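Glyco_hydro_cc domain-containing protein (Blastomyces gilchristii, PDB 6UB0) probably hydrolyses beta-1,3-glucans such as curdlan as an exo-acting glucanase of glycoside hydrolase family 128, here holding laminaribiose in its binding cleft. Local coordinates at residues Trp25-Glu30 and Trp173-Glu178. Sequence-based numbering, arbitrary orientation.
With GLC (alpha-D-glucopyranose), chain B; BGC (beta-D-glucopyranose), chain C.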
# COMPACT_ATOMS: atom_id res chain seq x y z
N TRP A 25 8.49 -4.94 6.04
CA TRP A 25 7.03 -5.05 6.22
C TRP A 25 6.35 -5.89 5.13
O TRP A 25 6.92 -6.17 4.04
CB TRP A 25 6.42 -3.65 6.33
CG TRP A 25 6.35 -2.90 5.05
CD1 TRP A 25 7.38 -2.29 4.40
CD2 TRP A 25 5.19 -2.69 4.24
NE1 TRP A 25 6.94 -1.71 3.25
CE2 TRP A 25 5.60 -1.93 3.12
CE3 TRP A 25 3.84 -3.08 4.36
CZ2 TRP A 25 4.70 -1.57 2.12
CZ3 TRP A 25 2.96 -2.73 3.37
CH2 TRP A 25 3.38 -1.93 2.31
N SER A 26 5.12 -6.27 5.46
CA SER A 26 4.27 -7.13 4.65
C SER A 26 2.82 -6.72 4.81
O SER A 26 2.47 -6.12 5.85
CB SER A 26 4.42 -8.55 4.99
OG SER A 26 3.89 -8.79 6.25
N TYR A 27 2.00 -7.06 3.82
CA TYR A 27 0.53 -6.98 3.95
C TYR A 27 -0.02 -7.93 2.90
O TYR A 27 0.74 -8.32 2.02
CB TYR A 27 0.05 -5.52 3.88
CG TYR A 27 -0.27 -4.99 2.51
CD1 TYR A 27 0.75 -4.71 1.61
CD2 TYR A 27 -1.59 -4.76 2.11
CE1 TYR A 27 0.46 -4.24 0.33
CE2 TYR A 27 -1.88 -4.22 0.88
CZ TYR A 27 -0.86 -3.98 -0.03
OH TYR A 27 -1.10 -3.54 -1.32
N ASN A 28 -1.27 -8.25 3.04
CA ASN A 28 -1.97 -9.25 2.23
C ASN A 28 -3.39 -8.82 1.91
O ASN A 28 -4.20 -9.73 1.63
CB ASN A 28 -1.99 -10.58 2.97
CG ASN A 28 -2.74 -10.60 4.28
OD1 ASN A 28 -3.13 -9.58 4.85
ND2 ASN A 28 -2.97 -11.81 4.74
N TRP A 29 -3.66 -7.52 1.92
CA TRP A 29 -5.01 -6.98 1.60
C TRP A 29 -6.07 -7.55 2.53
O TRP A 29 -7.28 -7.46 2.16
CB TRP A 29 -5.37 -7.33 0.16
CG TRP A 29 -4.54 -6.68 -0.90
CD1 TRP A 29 -4.77 -5.46 -1.45
CD2 TRP A 29 -3.37 -7.20 -1.55
NE1 TRP A 29 -3.82 -5.17 -2.38
CE2 TRP A 29 -2.95 -6.22 -2.47
CE3 TRP A 29 -2.63 -8.38 -1.44
CZ2 TRP A 29 -1.82 -6.35 -3.27
CZ3 TRP A 29 -1.52 -8.53 -2.27
CH2 TRP A 29 -1.15 -7.56 -3.20
N GLU A 30 -5.68 -8.13 3.68
CA GLU A 30 -6.62 -8.73 4.63
C GLU A 30 -6.38 -8.05 5.96
O GLU A 30 -5.35 -7.40 6.15
CB GLU A 30 -6.42 -10.23 4.82
CG GLU A 30 -6.70 -11.05 3.58
CD GLU A 30 -8.14 -10.97 3.18
OE1 GLU A 30 -9.01 -10.73 4.07
OE2 GLU A 30 -8.39 -11.11 1.96
N TRP A 173 2.44 5.87 1.42
CA TRP A 173 2.92 4.53 0.98
C TRP A 173 2.40 4.23 -0.44
O TRP A 173 1.19 4.29 -0.67
CB TRP A 173 2.49 3.41 1.92
CG TRP A 173 2.93 3.58 3.34
CD1 TRP A 173 3.42 4.69 3.96
CD2 TRP A 173 2.75 2.59 4.35
NE1 TRP A 173 3.65 4.42 5.28
CE2 TRP A 173 3.21 3.15 5.56
CE3 TRP A 173 2.29 1.26 4.34
CZ2 TRP A 173 3.23 2.42 6.75
CZ3 TRP A 173 2.25 0.56 5.53
CH2 TRP A 173 2.72 1.14 6.72
N VAL A 174 3.28 3.78 -1.31
CA VAL A 174 2.90 3.20 -2.63
C VAL A 174 2.71 1.71 -2.41
O VAL A 174 3.71 0.91 -2.47
CB VAL A 174 3.91 3.47 -3.76
CG1 VAL A 174 3.32 3.04 -5.08
CG2 VAL A 174 4.39 4.92 -3.84
N THR A 175 1.53 1.33 -2.02
CA THR A 175 1.27 -0.05 -1.52
C THR A 175 1.14 -1.03 -2.69
O THR A 175 1.10 -2.21 -2.44
CB THR A 175 0.09 -0.11 -0.54
OG1 THR A 175 -1.06 0.50 -1.09
CG2 THR A 175 0.34 0.66 0.75
N GLU A 176 1.00 -0.52 -3.92
CA GLU A 176 1.05 -1.35 -5.14
C GLU A 176 1.74 -0.53 -6.24
O GLU A 176 1.26 0.54 -6.55
CB GLU A 176 -0.31 -1.70 -5.72
CG GLU A 176 -1.15 -2.67 -4.93
CD GLU A 176 -2.50 -3.02 -5.52
OE1 GLU A 176 -2.75 -2.64 -6.68
OE2 GLU A 176 -3.33 -3.59 -4.80
N PHE A 177 2.77 -1.08 -6.86
CA PHE A 177 3.15 -0.61 -8.22
C PHE A 177 3.59 -1.78 -9.09
O PHE A 177 4.19 -2.72 -8.58
CB PHE A 177 4.18 0.49 -8.07
CG PHE A 177 5.47 0.02 -7.46
CD1 PHE A 177 6.49 -0.48 -8.26
CD2 PHE A 177 5.67 0.07 -6.09
CE1 PHE A 177 7.66 -0.94 -7.68
CE2 PHE A 177 6.86 -0.34 -5.54
CZ PHE A 177 7.87 -0.82 -6.35
N GLU A 178 3.29 -1.71 -10.39
CA GLU A 178 3.55 -2.83 -11.32
C GLU A 178 3.90 -2.24 -12.68
O GLU A 178 3.01 -1.61 -13.26
CB GLU A 178 2.33 -3.75 -11.35
CG GLU A 178 2.42 -4.81 -12.40
CD GLU A 178 1.21 -5.70 -12.56
OE1 GLU A 178 0.05 -5.19 -12.43
OE2 GLU A 178 1.45 -6.91 -12.84
C1 GLC B . -5.39 -3.70 -8.11
C2 GLC B . -6.22 -4.34 -6.99
C3 GLC B . -6.24 -5.86 -7.12
C4 GLC B . -6.64 -6.26 -8.56
C5 GLC B . -5.83 -5.51 -9.59
C6 GLC B . -6.18 -5.82 -11.07
O1 GLC B . -4.02 -4.14 -8.13
O2 GLC B . -5.81 -4.05 -5.63
O3 GLC B . -7.12 -6.40 -6.13
O4 GLC B . -6.33 -7.59 -8.76
O5 GLC B . -6.02 -4.11 -9.35
O6 GLC B . -7.55 -6.09 -11.08
C2 BGC C . -7.63 -7.76 -4.26
C3 BGC C . -7.12 -8.52 -3.07
C4 BGC C . -6.08 -9.48 -3.59
C5 BGC C . -4.99 -8.71 -4.38
C6 BGC C . -3.87 -9.48 -5.09
C1 BGC C . -6.53 -7.09 -5.05
O2 BGC C . -8.49 -6.75 -3.71
O3 BGC C . -8.18 -9.13 -2.27
O4 BGC C . -5.63 -10.14 -2.41
O5 BGC C . -5.52 -8.00 -5.50
O6 BGC C . -4.51 -10.53 -5.87
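With CG anti to its carbonyl carbon (chi1 -70°) and its chain extended beyond CG, Glu176 reaches the indole of Trp29. There Trp29 NE1 donates to the anti lone pair of Glu176 OE2 at 2.9 Å, at an N-H...O angle of 143°. The same oxygen accepts GLC O2 at 2.7 Å, while Glu176 OE1 accepts a very short bond from GLC O1 and is also hydrogen-bonded to His144 NE2; the two oxygens of glutamate let one side chain hold both indole and sugar. Tryptophan suits its place by offering both an N-H and a broad apolar surface: BGC C5 lies 3.6 Å above the centre of one face, a CH-pi type of sugar stacking, and Tyr27 OH lies over the opposite face toward the rim. Strands 23-27 and 172-180 face each other across the interior of the TIM-barrel catalytic core, too far apart for backbone pairing, so long side chains span the gap. Tyr27 OH donates to Thr175 O at 2.8 Å, from above the carbonyl plane; short Thr175 lets the phenol come in tip first. Toward the segments' N-terminal ends, the edge of Trp173 meets the face of Trp25, centroids 5.0 Å apart; Trp173 NE1 is hydrogen-bonded to Glu204 OE2, Trp25 NE1 to Lys4 O.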